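Local coordinates for muconolactone isomerase-like protein (Thermus thermophilus, PDB 1VDH), which catalyses the hydrogen peroxide-dependent decarboxylation of Fe-coproporphyrin III to heme b, the last step of coproporphyrin-dependent heme biosynthesis, and assembles as a homopentamer, at residues L18-L23 with L102-S107. Numbering follows the deposited sequence.
Sequences LHDFRL and LGRSYS
A classic beta bulge interrupts the antiparallel pairing of 18-23 with 102-107, neighbouring strands in the dimeric alpha+beta barrel fold of this chlorite dismutase-family protein. Ser105 and Tyr106 both face Phe21, whose carbonyl O accepts a firm bond from Ser105 N (3.0 Å) and a weak, nearly straight one from Tyr106 N.

The tight part is the face bearing Asp20, Arg22 and Arg104, against helix 83-95. Asp20, its CG anti to the backbone N (chi1 -173°), offers its carboxylate to Arg22 side-on: NE reaches OD1 from above the carboxylate plane, while NH2 meets the syn lone pair of OD2 at 2.9 Å. Arginine suits this place because its flat cation also stacks on Arg104, the guanidinium planes only 13° apart, with Arg104 CG over one face. A long salt bridge, Asp20 OD1 to Arg104 NH2 at 3.6 Å, completes the network. The shared Asp20 and Glu90, which pairs with Arg104, probably offset the repulsion between the like charges. An alanine here, lacking the guanidinium, would probably leave the buried Asp20 carboxylate less well held and compensated, and Arg104 less firmly placed.

The other face is apolar near Tyr106, where Phe21 CD2 approaches the edge of the tyrosine ring at 3.8 Å, and Phe233 packs on both rings. Tyr106 also packs on Pro146, a predicted Fe-coproporphyrin III-binding residue. This face loosens toward the partly exposed Leu23, whose branched end touches Ser105 CB; Ser105 turns OG to Lys71 O. Between the strands on the charged face, one water accepts from Arg104 NE and sits 2.7 Å from both Asp20 OD1 and Tyr106 O.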
ATOM      1  N   LEU A  18       7.891  21.741  -8.976  1.00  6.98           N
ATOM      2  CA  LEU A  18       6.877  21.191  -8.092  1.00  7.98           C
ATOM      3  C   LEU A  18       5.659  20.733  -8.886  1.00  8.54           C
ATOM      4  O   LEU A  18       5.069  21.508  -9.645  1.00  8.53           O
ATOM      5  CB  LEU A  18       6.432  22.200  -7.028  1.00  8.19           C
ATOM      6  CG  LEU A  18       5.258  21.720  -6.157  1.00 12.03           C
ATOM      7  CD1 LEU A  18       5.683  20.525  -5.304  1.00 10.22           C
ATOM      8  CD2 LEU A  18       4.754  22.849  -5.267  1.00  9.46           C
ATOM      9  N   HIS A  19       5.337  19.450  -8.763  1.00  7.35           N
ATOM     10  CA  HIS A  19       4.147  18.897  -9.394  1.00  7.06           C
ATOM     11  C   HIS A  19       3.147  18.833  -8.254  1.00  6.60           C
ATOM     12  O   HIS A  19       3.403  18.194  -7.236  1.00  7.27           O
ATOM     13  CB  HIS A  19       4.390  17.488  -9.933  1.00  4.77           C
ATOM     14  CG  HIS A  19       5.092  17.463 -11.249  1.00  5.32           C
ATOM     15  ND1 HIS A  19       6.455  17.634 -11.367  1.00  4.91           N
ATOM     16  CD2 HIS A  19       4.623  17.280 -12.505  1.00  4.31           C
ATOM     17  CE1 HIS A  19       6.794  17.553 -12.640  1.00  5.30           C
ATOM     18  NE2 HIS A  19       5.702  17.340 -13.350  1.00  2.78           N
ATOM     19  N   ASP A  20       2.024  19.517  -8.415  1.00  7.30           N
ATOM     20  CA  ASP A  20       1.001  19.545  -7.383  1.00  7.38           C
ATOM     21  C   ASP A  20      -0.288  18.996  -7.977  1.00  7.95           C
ATOM     22  O   ASP A  20      -0.998  19.703  -8.697  1.00  7.14           O
ATOM     23  CB  ASP A  20       0.816  20.993  -6.893  1.00  8.92           C
ATOM     24  CG  ASP A  20      -0.124  21.115  -5.695  1.00  9.26           C
ATOM     25  OD1 ASP A  20      -0.891  20.175  -5.388  1.00  7.00           O
ATOM     26  OD2 ASP A  20      -0.102  22.186  -5.059  1.00 10.89           O
ATOM     27  N   PHE A  21      -0.558  17.722  -7.698  1.00  6.43           N
ATOM     28  CA  PHE A  21      -1.762  17.048  -8.178  1.00  6.29           C
ATOM     29  C   PHE A  21      -2.866  17.107  -7.134  1.00  5.98           C
ATOM     30  O   PHE A  21      -2.655  16.747  -5.972  1.00  7.41           O
ATOM     31  CB  PHE A  21      -1.475  15.572  -8.487  1.00  5.59           C
ATOM     32  CG  PHE A  21      -0.569  15.357  -9.661  1.00  4.61           C
ATOM     33  CD1 PHE A  21      -1.082  15.322 -10.952  1.00  5.90           C
ATOM     34  CD2 PHE A  21       0.794  15.144  -9.471  1.00  6.68           C
ATOM     35  CE1 PHE A  21      -0.260  15.072 -12.039  1.00  6.31           C
ATOM     36  CE2 PHE A  21       1.631  14.895 -10.553  1.00  8.20           C
ATOM     37  CZ  PHE A  21       1.105  14.857 -11.841  1.00  7.18           C
ATOM     38  N   ARG A  22      -4.061  17.500  -7.562  1.00  5.77           N
ATOM     39  CA  ARG A  22      -5.197  17.588  -6.657  1.00  6.64           C
ATOM     40  C   ARG A  22      -6.454  17.004  -7.281  1.00  7.21           C
ATOM     41  O   ARG A  22      -6.573  16.914  -8.510  1.00  6.15           O
ATOM     42  CB  ARG A  22      -5.454  19.047  -6.263  1.00  8.55           C
ATOM     43  CG  ARG A  22      -4.203  19.770  -5.802  1.00  9.11           C
ATOM     44  CD  ARG A  22      -4.416  20.518  -4.509  1.00  8.24           C
ATOM     45  NE  ARG A  22      -3.201  21.237  -4.144  1.00  9.24           N
ATOM     46  CZ  ARG A  22      -3.079  22.027  -3.085  1.00  7.49           C
ATOM     47  NH1 ARG A  22      -4.103  22.204  -2.261  1.00  8.69           N
ATOM     48  NH2 ARG A  22      -1.932  22.653  -2.868  1.00  6.81           N
ATOM     49  N   LEU A  23      -7.366  16.565  -6.417  1.00  5.23           N
ATOM     50  CA  LEU A  23      -8.643  16.004  -6.842  1.00  6.68           C
ATOM     51  C   LEU A  23      -9.723  17.033  -6.543  1.00  7.33           C
ATOM     52  O   LEU A  23      -9.698  17.688  -5.497  1.00  8.07           O
ATOM     53  CB  LEU A  23      -8.946  14.711  -6.084  1.00  5.48           C
ATOM     54  CG  LEU A  23      -8.190  13.457  -6.524  1.00  6.43           C
ATOM     55  CD1 LEU A  23      -8.377  12.378  -5.474  1.00  7.65           C
ATOM     56  CD2 LEU A  23      -8.700  12.982  -7.897  1.00  2.68           C
ATOM     57  N   LEU A 102     -10.687  21.163  -3.044  1.00  8.63           N
ATOM     58  CA  LEU A 102      -9.639  20.285  -3.560  1.00  9.52           C
ATOM     59  C   LEU A 102      -9.006  19.414  -2.486  1.00  8.98           C
ATOM     60  O   LEU A 102      -8.950  19.786  -1.310  1.00  9.05           O
ATOM     61  CB  LEU A 102      -8.525  21.103  -4.223  1.00  9.27           C
ATOM     62  CG  LEU A 102      -8.880  21.985  -5.418  1.00  8.09           C
ATOM     63  CD1 LEU A 102      -7.636  22.746  -5.855  1.00  8.89           C
ATOM     64  CD2 LEU A 102      -9.435  21.133  -6.554  1.00  7.66           C
ATOM     65  N   GLY A 103      -8.524  18.255  -2.915  1.00  8.39           N
ATOM     66  CA  GLY A 103      -7.847  17.335  -2.024  1.00 10.31           C
ATOM     67  C   GLY A 103      -6.523  17.013  -2.696  1.00 10.77           C
ATOM     68  O   GLY A 103      -6.501  16.755  -3.902  1.00 11.33           O
ATOM     69  N   ARG A 104      -5.418  17.061  -1.957  1.00  9.75           N
ATOM     70  CA  ARG A 104      -4.114  16.747  -2.550  1.00 11.29           C
ATOM     71  C   ARG A 104      -4.032  15.239  -2.743  1.00 10.64           C
ATOM     72  O   ARG A 104      -4.235  14.479  -1.798  1.00 11.93           O
ATOM     73  CB  ARG A 104      -2.960  17.208  -1.653  1.00 12.61           C
ATOM     74  CG  ARG A 104      -2.921  18.697  -1.364  1.00 14.44           C
ATOM     75  CD  ARG A 104      -1.553  19.121  -0.814  1.00 16.15           C
ATOM     76  NE  ARG A 104      -0.525  19.131  -1.856  1.00 16.35           N
ATOM     77  CZ  ARG A 104       0.650  19.747  -1.751  1.00 15.75           C
ATOM     78  NH1 ARG A 104       0.968  20.406  -0.642  1.00 16.41           N
ATOM     79  NH2 ARG A 104       1.491  19.751  -2.775  1.00 16.27           N
ATOM     80  N   SER A 105      -3.742  14.802  -3.963  1.00  9.57           N
ATOM     81  CA  SER A 105      -3.665  13.369  -4.232  1.00  9.70           C
ATOM     82  C   SER A 105      -2.248  12.854  -4.460  1.00 10.00           C
ATOM     83  O   SER A 105      -1.956  11.694  -4.172  1.00  9.71           O
ATOM     84  CB  SER A 105      -4.565  12.997  -5.413  1.00  8.58           C
ATOM     85  OG  SER A 105      -4.147  13.639  -6.602  1.00  6.41           O
ATOM     86  N   TYR A 106      -1.382  13.708  -4.998  1.00  8.45           N
ATOM     87  CA  TYR A 106       0.009  13.341  -5.261  1.00  7.46           C
ATOM     88  C   TYR A 106       0.817  14.616  -5.487  1.00  6.52           C
ATOM     89  O   TYR A 106       0.253  15.687  -5.718  1.00  8.04           O
ATOM     90  CB  TYR A 106       0.099  12.431  -6.501  1.00  7.86           C
ATOM     91  CG  TYR A 106       1.437  11.733  -6.674  1.00  9.90           C
ATOM     92  CD1 TYR A 106       1.861  10.759  -5.770  1.00 11.46           C
ATOM     93  CD2 TYR A 106       2.283  12.051  -7.739  1.00 10.04           C
ATOM     94  CE1 TYR A 106       3.096  10.116  -5.921  1.00 12.87           C
ATOM     95  CE2 TYR A 106       3.518  11.416  -7.899  1.00 11.36           C
ATOM     96  CZ  TYR A 106       3.914  10.452  -6.989  1.00 13.35           C
ATOM     97  OH  TYR A 106       5.125   9.816  -7.150  1.00 16.31           O
ATOM     98  N   SER A 107       2.137  14.499  -5.398  1.00  6.05           N
ATOM     99  CA  SER A 107       3.023  15.638  -5.607  1.00  5.83           C
ATOM    100  C   SER A 107       4.435  15.134  -5.833  1.00  7.06           C
ATOM    101  O   SER A 107       4.733  13.967  -5.574  1.00  5.49           O
ATOM    102  CB  SER A 107       3.004  16.583  -4.393  1.00  4.54           C
ATOM    103  OG  SER A 107       3.731  16.042  -3.305  1.00  5.69           O
TER
HETATM  104  O   HOH W   1      -0.500  17.783  -4.191  1.00 15.21           O
HETATM  105  O   HOH W   2      -6.625  21.183  -1.077  1.00 16.60           O